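Local coordinates for putative sarcosine dimethylglycine methyltransferase (Galdieria sulphuraria, PDB 2O57), which probably transfers methyl groups from S-adenosylmethionine to sarcosine and dimethylglycine, at residues R65-L70 with F153-D158; A184-M189 with L284-M289. One frame throughout, in Å; residues are numbered along the deposited sequence.

Contact 1 (R65-L70 with F153-D158); sequences RTDEWL and FIWSQD
L70 reaches over the indole of W155, tip to tip. Its CD2 sits 3.6 Å from the centroid of the six-membered ring, a CH-pi contact on one face. The same methyl also touches CG of Q157. W155 has CG anti to the backbone N (chi1 171°), and the far end of its ring comes nearer to the helix. At the ring edge, in its plane, W155 CH2 meets the backbone O of D67 at 3.7 Å.

The polar contacts centre on Q157. Its NE2 donates to D67 OD1 over 2.9 Å, almost straight at 175°. D67 OD1 lies in the plane of the amide, and the two side chains cross at about a right angle. CG2 of T66 lies beside the same NE2, while OG1 of T66 bonds to V47 O. W155 NE1 donates a weak bond to Q157 OE1 at 2.9 Å, within the strand. A water lies 2.8 Å from Q157 OE1 and 2.9 Å from D67 OD1 and can bridge the two; the bond to D67 OD1 is weak.

An alanine at W155 would probably leave L70 CD2 without its ring face, deprive Q157 OE1 of the indole N-H, and open a gap beside A96 and L100 of helix 95-104.

Here helix 59-76 packs on a central parallel strand, 151-157, of the sheet. Such helix-on-sheet layering is typical of the Rossmann-like methyltransferase fold.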
ATOM      1  N   ARG A  65      -0.009   6.693 -12.658  1.00 11.43           N
ATOM      2  CA  ARG A  65       0.709   5.702 -11.792  1.00 11.35           C
ATOM      3  C   ARG A  65      -0.266   5.105 -10.761  1.00 11.67           C
ATOM      4  O   ARG A  65      -0.308   3.885 -10.555  1.00  8.81           O
ATOM      5  CB  ARG A  65       1.894   6.316 -11.078  1.00 11.93           C
ATOM      6  CG  ARG A  65       3.059   6.714 -12.010  1.00 12.39           C
ATOM      7  CD  ARG A  65       4.351   7.040 -11.257  1.00 11.86           C
ATOM      8  NE  ARG A  65       5.212   7.864 -12.091  1.00 12.83           N
ATOM      9  CZ  ARG A  65       5.366   9.184 -11.962  1.00 16.31           C
ATOM     10  NH1 ARG A  65       4.789   9.851 -10.972  1.00 11.83           N
ATOM     11  NH2 ARG A  65       6.153   9.844 -12.813  1.00 13.72           N
ATOM     12  N   THR A  66      -1.103   5.967 -10.160  1.00 10.67           N
ATOM     13  CA  THR A  66      -2.140   5.487  -9.245  1.00 11.59           C
ATOM     14  C   THR A  66      -3.073   4.491  -9.938  1.00 11.90           C
ATOM     15  O   THR A  66      -3.380   3.433  -9.374  1.00 12.51           O
ATOM     16  CB  THR A  66      -2.963   6.660  -8.690  1.00 11.64           C
ATOM     17  OG1 THR A  66      -2.198   7.307  -7.700  1.00  9.54           O
ATOM     18  CG2 THR A  66      -4.324   6.188  -8.059  1.00 13.05           C
ATOM     19  N   ASP A  67      -3.531   4.817 -11.159  1.00 12.76           N
ATOM     20  CA  ASP A  67      -4.466   3.938 -11.880  1.00 13.35           C
ATOM     21  C   ASP A  67      -3.828   2.569 -12.220  1.00 13.35           C
ATOM     22  O   ASP A  67      -4.451   1.524 -12.035  1.00 12.89           O
ATOM     23  CB  ASP A  67      -4.937   4.597 -13.184  1.00 13.95           C
ATOM     24  CG  ASP A  67      -5.689   5.858 -12.938  1.00 15.49           C
ATOM     25  OD1 ASP A  67      -6.180   6.042 -11.798  1.00 16.48           O
ATOM     26  OD2 ASP A  67      -5.783   6.671 -13.890  1.00 16.45           O
ATOM     27  N   GLU A  68      -2.574   2.600 -12.678  1.00 13.47           N
ATOM     28  CA  GLU A  68      -1.788   1.377 -12.949  1.00 14.49           C
ATOM     29  C   GLU A  68      -1.599   0.570 -11.673  1.00 13.35           C
ATOM     30  O   GLU A  68      -1.741  -0.650 -11.693  1.00 12.88           O
ATOM     31  CB  GLU A  68      -0.408   1.707 -13.533  1.00 14.05           C
ATOM     32  CG  GLU A  68      -0.442   2.286 -14.957  1.00 19.80           C
ATOM     33  CD  GLU A  68      -0.792   1.273 -16.044  1.00 21.50           C
ATOM     34  OE1 GLU A  68      -0.816   0.044 -15.775  1.00 22.79           O
ATOM     35  OE2 GLU A  68      -1.015   1.717 -17.196  1.00 22.94           O
ATOM     36  N   TRP A  69      -1.246   1.248 -10.576  1.00 12.76           N
ATOM     37  CA  TRP A  69      -1.026   0.562  -9.277  1.00 13.46           C
ATOM     38  C   TRP A  69      -2.327  -0.102  -8.801  1.00 12.55           C
ATOM     39  O   TRP A  69      -2.339  -1.287  -8.467  1.00 12.57           O
ATOM     40  CB  TRP A  69      -0.493   1.534  -8.180  1.00 14.88           C
ATOM     41  CG  TRP A  69      -0.681   0.992  -6.771  1.00 15.78           C
ATOM     42  CD1 TRP A  69      -0.067  -0.115  -6.222  1.00 17.00           C
ATOM     43  CD2 TRP A  69      -1.565   1.508  -5.753  1.00 17.73           C
ATOM     44  NE1 TRP A  69      -0.524  -0.311  -4.934  1.00 17.36           N
ATOM     45  CE2 TRP A  69      -1.426   0.673  -4.618  1.00 17.67           C
ATOM     46  CE3 TRP A  69      -2.447   2.601  -5.692  1.00 18.34           C
ATOM     47  CZ2 TRP A  69      -2.141   0.887  -3.444  1.00 17.52           C
ATOM     48  CZ3 TRP A  69      -3.175   2.819  -4.519  1.00 20.17           C
ATOM     49  CH2 TRP A  69      -3.010   1.960  -3.399  1.00 20.01           C
ATOM     50  N   LEU A  70      -3.420   0.656  -8.757  1.00 12.63           N
ATOM     51  CA  LEU A  70      -4.676   0.115  -8.225  1.00 13.33           C
ATOM     52  C   LEU A  70      -5.174  -1.045  -9.086  1.00 12.72           C
ATOM     53  O   LEU A  70      -5.608  -2.052  -8.553  1.00 11.48           O
ATOM     54  CB  LEU A  70      -5.785   1.171  -8.087  1.00 13.48           C
ATOM     55  CG  LEU A  70      -6.998   0.751  -7.208  1.00 14.27           C
ATOM     56  CD1 LEU A  70      -6.597   0.639  -5.683  1.00 12.95           C
ATOM     57  CD2 LEU A  70      -8.095   1.839  -7.344  1.00 13.21           C
ATOM     58  N   PHE A 153     -16.515  -7.076  -9.559  1.00 12.72           N
ATOM     59  CA  PHE A 153     -15.647  -6.128  -8.858  1.00 12.73           C
ATOM     60  C   PHE A 153     -16.241  -4.715  -8.835  1.00 12.08           C
ATOM     61  O   PHE A 153     -17.128  -4.367  -9.639  1.00 12.94           O
ATOM     62  CB  PHE A 153     -14.209  -6.108  -9.447  1.00 12.11           C
ATOM     63  CG  PHE A 153     -14.123  -5.538 -10.836  1.00 15.14           C
ATOM     64  CD1 PHE A 153     -13.860  -4.173 -11.032  1.00 15.74           C
ATOM     65  CD2 PHE A 153     -14.274  -6.364 -11.967  1.00 13.06           C
ATOM     66  CE1 PHE A 153     -13.776  -3.642 -12.347  1.00 14.22           C
ATOM     67  CE2 PHE A 153     -14.182  -5.848 -13.271  1.00 14.21           C
ATOM     68  CZ  PHE A 153     -13.925  -4.473 -13.452  1.00 11.99           C
ATOM     69  N   ILE A 154     -15.799  -3.958  -7.840  1.00 11.11           N
ATOM     70  CA  ILE A 154     -16.102  -2.542  -7.663  1.00 10.71           C
ATOM     71  C   ILE A 154     -14.774  -1.760  -7.589  1.00 11.34           C
ATOM     72  O   ILE A 154     -13.799  -2.172  -6.911  1.00 11.23           O
ATOM     73  CB  ILE A 154     -16.933  -2.248  -6.387  1.00 11.14           C
ATOM     74  CG1 ILE A 154     -18.293  -2.903  -6.490  1.00 10.68           C
ATOM     75  CG2 ILE A 154     -17.065  -0.690  -6.131  1.00 11.01           C
ATOM     76  CD1 ILE A 154     -19.154  -2.869  -5.148  1.00  9.77           C
ATOM     77  N   TRP A 155     -14.769  -0.609  -8.253  1.00 10.64           N
ATOM     78  CA  TRP A 155     -13.632   0.298  -8.289  1.00 11.25           C
ATOM     79  C   TRP A 155     -14.183   1.627  -7.837  1.00 11.95           C
ATOM     80  O   TRP A 155     -15.245   2.072  -8.351  1.00 11.22           O
ATOM     81  CB  TRP A 155     -13.175   0.406  -9.741  1.00 11.63           C
ATOM     82  CG  TRP A 155     -12.118   1.463 -10.115  1.00 11.35           C
ATOM     83  CD1 TRP A 155     -12.323   2.806 -10.354  1.00 12.36           C
ATOM     84  CD2 TRP A 155     -10.727   1.222 -10.362  1.00 12.56           C
ATOM     85  NE1 TRP A 155     -11.140   3.414 -10.746  1.00 12.40           N
ATOM     86  CE2 TRP A 155     -10.144   2.467 -10.754  1.00 13.40           C
ATOM     87  CE3 TRP A 155      -9.916   0.074 -10.309  1.00 14.51           C
ATOM     88  CZ2 TRP A 155      -8.780   2.596 -11.083  1.00 12.22           C
ATOM     89  CZ3 TRP A 155      -8.547   0.193 -10.630  1.00 12.16           C
ATOM     90  CH2 TRP A 155      -8.002   1.451 -11.040  1.00 14.04           C
ATOM     91  N   SER A 156     -13.509   2.272  -6.881  1.00 11.24           N
ATOM     92  CA  SER A 156     -13.955   3.615  -6.468  1.00 12.34           C
ATOM     93  C   SER A 156     -12.754   4.453  -6.038  1.00 12.54           C
ATOM     94  O   SER A 156     -12.111   4.155  -5.035  1.00 13.22           O
ATOM     95  CB  SER A 156     -14.971   3.486  -5.323  1.00 11.66           C
ATOM     96  OG  SER A 156     -15.495   4.756  -4.976  1.00 13.42           O
ATOM     97  N   GLN A 157     -12.478   5.523  -6.755  1.00 12.59           N
ATOM     98  CA  GLN A 157     -11.318   6.365  -6.455  1.00 11.94           C
ATOM     99  C   GLN A 157     -11.749   7.722  -5.918  1.00 11.69           C
ATOM    100  O   GLN A 157     -12.365   8.531  -6.651  1.00 10.54           O
ATOM    101  CB  GLN A 157     -10.484   6.562  -7.709  1.00 11.11           C
ATOM    102  CG  GLN A 157      -9.700   5.327  -8.112  1.00 11.97           C
ATOM    103  CD  GLN A 157      -8.952   5.575  -9.425  1.00 11.10           C
ATOM    104  OE1 GLN A 157      -9.554   5.875 -10.454  1.00 10.89           O
ATOM    105  NE2 GLN A 157      -7.657   5.454  -9.384  1.00 11.33           N
ATOM    106  N   ASP A 158     -11.474   7.920  -4.629  1.00 11.54           N
ATOM    107  CA  ASP A 158     -11.639   9.211  -3.921  1.00 11.64           C
ATOM    108  C   ASP A 158     -13.085   9.701  -3.892  1.00 12.22           C
ATOM    109  O   ASP A 158     -13.336  10.887  -3.777  1.00 12.52           O
ATOM    110  CB  ASP A 158     -10.716  10.283  -4.539  1.00 11.20           C
ATOM    111  CG  ASP A 158      -9.232   9.861  -4.517  1.00 11.05           C
ATOM    112  OD1 ASP A 158      -8.890   8.880  -3.803  1.00 13.35           O
ATOM    113  OD2 ASP A 158      -8.430  10.531  -5.196  1.00 10.98           O
TER
HETATM  114  O   HOH W   1      -8.688   7.140 -12.834  1.00 23.12           O

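Contact 2 (A184-M189 with L284-M289); sequences AITDPM and LTWGGM
I185, D187 and M189 pair with M289, G287 and T285 as hydrogen-bonded antiparallel pairs. Six backbone bonds join the strands, from 2.8 to 3.0 Å. T186 with G288 and P188 with W286 are the non-hydrogen-bonded pairs between them.

Packing is tight where glycine leaves room. The selenomethionine M189 bends at chi3 (96°) and lays CE 3.6 Å from G287 CA. A CB on G287 would collide with its selenium. On the other face, T186 and the W286 indole cross obliquely, with T186 CG2 3.6 Å from W286 CZ2. The NE1 of W286 and T186 OG1 both bond to D158 OD1, so one carboxylate oxygen ties the two strands.

Side-chain packing is looser in two places. I185 CG1 stays 4.1 Å from CB of the selenomethionine M289, the two side chains lying side by side. P188 CD is 4.2 Å from W286 CD1. No solvent side exists here: every touching residue is buried, with helices 59-76 and 235-251 on the W286 face and helix 214-223 on the M189 face.

An antiparallel strand 284-293 beside the parallel strand 181-190 is characteristic of the class I methyltransferase sheet.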
ATOM      1  N   ALA A 184     -11.947  -2.561  -4.886  1.00 12.49           N
ATOM      2  CA  ALA A 184     -10.744  -1.748  -4.694  1.00 12.21           C
ATOM      3  C   ALA A 184     -11.152  -0.279  -4.549  1.00 12.72           C
ATOM      4  O   ALA A 184     -11.824   0.278  -5.430  1.00 11.73           O
ATOM      5  CB  ALA A 184      -9.750  -1.934  -5.865  1.00 11.64           C
ATOM      6  N   ILE A 185     -10.755   0.349  -3.438  1.00 12.90           N
ATOM      7  CA  ILE A 185     -11.088   1.764  -3.195  1.00 13.64           C
ATOM      8  C   ILE A 185      -9.869   2.562  -2.822  1.00 13.07           C
ATOM      9  O   ILE A 185      -8.858   2.002  -2.319  1.00 14.60           O
ATOM     10  CB  ILE A 185     -12.170   1.983  -2.096  1.00 13.80           C
ATOM     11  CG1 ILE A 185     -11.648   1.601  -0.682  1.00 15.45           C
ATOM     12  CG2 ILE A 185     -13.429   1.220  -2.447  1.00 16.00           C
ATOM     13  CD1 ILE A 185     -12.591   2.077   0.445  1.00 15.06           C
ATOM     14  N   THR A 186      -9.940   3.863  -3.100  1.00 11.55           N
ATOM     15  CA  THR A 186      -8.978   4.836  -2.587  1.00 10.50           C
ATOM     16  C   THR A 186      -9.802   6.003  -2.011  1.00 10.34           C
ATOM     17  O   THR A 186     -10.927   6.236  -2.458  1.00 10.13           O
ATOM     18  CB  THR A 186      -7.932   5.376  -3.659  1.00 10.48           C
ATOM     19  OG1 THR A 186      -8.553   6.236  -4.656  1.00 11.19           O
ATOM     20  CG2 THR A 186      -7.082   4.279  -4.282  1.00 11.11           C
ATOM     21  N   ASP A 187      -9.274   6.704  -1.009  1.00 10.30           N
ATOM     22  CA  ASP A 187     -10.002   7.834  -0.435  1.00 10.64           C
ATOM     23  C   ASP A 187      -9.050   8.696   0.362  1.00 10.64           C
ATOM     24  O   ASP A 187      -8.277   8.186   1.194  1.00 10.48           O
ATOM     25  CB  ASP A 187     -11.103   7.288   0.495  1.00 11.75           C
ATOM     26  CG  ASP A 187     -12.394   8.141   0.484  1.00 15.23           C
ATOM     27  OD1 ASP A 187     -12.698   8.791  -0.533  1.00 14.85           O
ATOM     28  OD2 ASP A 187     -13.114   8.108   1.510  1.00 15.29           O
ATOM     29  N   PRO A 188      -9.124  10.018   0.170  1.00 11.05           N
ATOM     30  CA  PRO A 188      -8.480  10.859   1.177  1.00 10.77           C
ATOM     31  C   PRO A 188      -9.177  10.569   2.504  1.00 11.77           C
ATOM     32  O   PRO A 188     -10.412  10.315   2.533  1.00 11.01           O
ATOM     33  CB  PRO A 188      -8.815  12.278   0.721  1.00 10.82           C
ATOM     34  CG  PRO A 188      -9.117  12.157  -0.796  1.00 10.28           C
ATOM     35  CD  PRO A 188      -9.815  10.805  -0.883  1.00 10.15           C
HETATM   36  N   MSE A 189      -8.409  10.540   3.591  1.00 11.28           N
HETATM   37  CA  MSE A 189      -8.957  10.147   4.893  1.00 12.63           C
HETATM   38  C   MSE A 189      -8.215  10.783   6.055  1.00 11.43           C
HETATM   39  O   MSE A 189      -7.221  11.460   5.841  1.00 10.96           O
HETATM   40  CB  MSE A 189      -9.071   8.610   5.057  1.00 13.13           C
HETATM   41  CG  MSE A 189      -8.021   7.707   4.476  1.00 17.43           C
HETATM   42 SE   MSE A 189      -8.636   5.771   4.586  1.00 13.70          SE
HETATM   43  CE  MSE A 189      -9.386   5.323   3.026  1.00 16.11           C
ATOM     44  N   LEU A 284      -3.879  13.467   8.526  1.00  9.30           N
ATOM     45  CA  LEU A 284      -4.612  13.075   7.321  1.00  9.09           C
ATOM     46  C   LEU A 284      -3.754  12.186   6.451  1.00  8.45           C
ATOM     47  O   LEU A 284      -2.521  12.290   6.455  1.00  8.20           O
ATOM     48  CB  LEU A 284      -5.038  14.304   6.521  1.00  7.71           C
ATOM     49  CG  LEU A 284      -5.855  15.361   7.280  1.00  8.16           C
ATOM     50  CD1 LEU A 284      -6.157  16.547   6.321  1.00 10.10           C
ATOM     51  CD2 LEU A 284      -7.156  14.785   7.782  1.00  7.46           C
ATOM     52  N   THR A 285      -4.403  11.330   5.689  1.00  8.49           N
ATOM     53  CA  THR A 285      -3.666  10.462   4.757  1.00  9.64           C
ATOM     54  C   THR A 285      -4.469  10.158   3.496  1.00 10.42           C
ATOM     55  O   THR A 285      -5.613  10.552   3.384  1.00 11.95           O
ATOM     56  CB  THR A 285      -3.191   9.129   5.456  1.00 10.71           C
ATOM     57  OG1 THR A 285      -2.314   8.427   4.592  1.00  9.84           O
ATOM     58  CG2 THR A 285      -4.364   8.204   5.852  1.00  9.45           C
ATOM     59  N   TRP A 286      -3.848   9.490   2.538  1.00 10.16           N
ATOM     60  CA  TRP A 286      -4.582   8.996   1.382  1.00  9.73           C
ATOM     61  C   TRP A 286      -4.568   7.492   1.519  1.00  9.63           C
ATOM     62  O   TRP A 286      -3.507   6.888   1.483  1.00 11.22           O
ATOM     63  CB  TRP A 286      -3.937   9.450   0.063  1.00  9.09           C
ATOM     64  CG  TRP A 286      -4.659   8.923  -1.181  1.00  8.45           C
ATOM     65  CD1 TRP A 286      -5.997   9.083  -1.492  1.00  9.74           C
ATOM     66  CD2 TRP A 286      -4.087   8.176  -2.236  1.00  8.23           C
ATOM     67  NE1 TRP A 286      -6.280   8.441  -2.662  1.00 10.50           N
ATOM     68  CE2 TRP A 286      -5.121   7.903  -3.167  1.00  8.16           C
ATOM     69  CE3 TRP A 286      -2.785   7.719  -2.508  1.00  9.06           C
ATOM     70  CZ2 TRP A 286      -4.903   7.181  -4.350  1.00 10.09           C
ATOM     71  CZ3 TRP A 286      -2.564   7.007  -3.699  1.00 10.42           C
ATOM     72  CH2 TRP A 286      -3.628   6.740  -4.598  1.00 10.63           C
ATOM     73  N   GLY A 287      -5.749   6.909   1.697  1.00 10.19           N
ATOM     74  CA  GLY A 287      -5.904   5.490   2.006  1.00  9.71           C
ATOM     75  C   GLY A 287      -6.252   4.686   0.783  1.00  9.38           C
ATOM     76  O   GLY A 287      -6.856   5.200  -0.147  1.00  8.11           O
ATOM     77  N   GLY A 288      -5.858   3.417   0.771  1.00  9.45           N
ATOM     78  CA  GLY A 288      -6.234   2.510  -0.318  1.00  8.98           C
ATOM     79  C   GLY A 288      -6.587   1.180   0.335  1.00 10.23           C
ATOM     80  O   GLY A 288      -5.940   0.796   1.323  1.00  9.97           O
HETATM   81  N   MSE A 289      -7.593   0.478  -0.186  1.00  9.57           N
HETATM   82  CA  MSE A 289      -7.983  -0.812   0.381  1.00 10.83           C
HETATM   83  C   MSE A 289      -8.554  -1.768  -0.655  1.00  9.64           C
HETATM   84  O   MSE A 289      -9.171  -1.344  -1.612  1.00  9.56           O
HETATM   85  CB  MSE A 289      -9.039  -0.649   1.467  1.00 10.13           C
HETATM   86  CG  MSE A 289      -8.815   0.554   2.375  1.00 13.15           C
HETATM   87 SE   MSE A 289     -10.218   0.941   3.634  1.00 14.12          SE
HETATM   88  CE  MSE A 289     -10.000  -0.570   4.887  1.00 14.68           C
TER

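How the contacts relate
Along the chain, helix 59-76 comes first, ahead of the sheet. Contact 1 closes the loop running from it through strands 85-89, 107-112 and 134-138 to strand 151-157. Contact 2 opens only later. Its loop starts at strand 181-190, passes through several helices and strand 226-233, and closes at strand 284-293. The two are in series and neither nest nor cross. They meet because strands 151-157 and 181-190 are sheet neighbours: I154 O lies 2.8 Å from A184 N, a probable hydrogen bond. Helix 59-76, one side of contact 1, also reaches contact 2, with L70 on T186 and T66 on W286. Together they tie this helix and the parallel strands to the one antiparallel strand, 284-293.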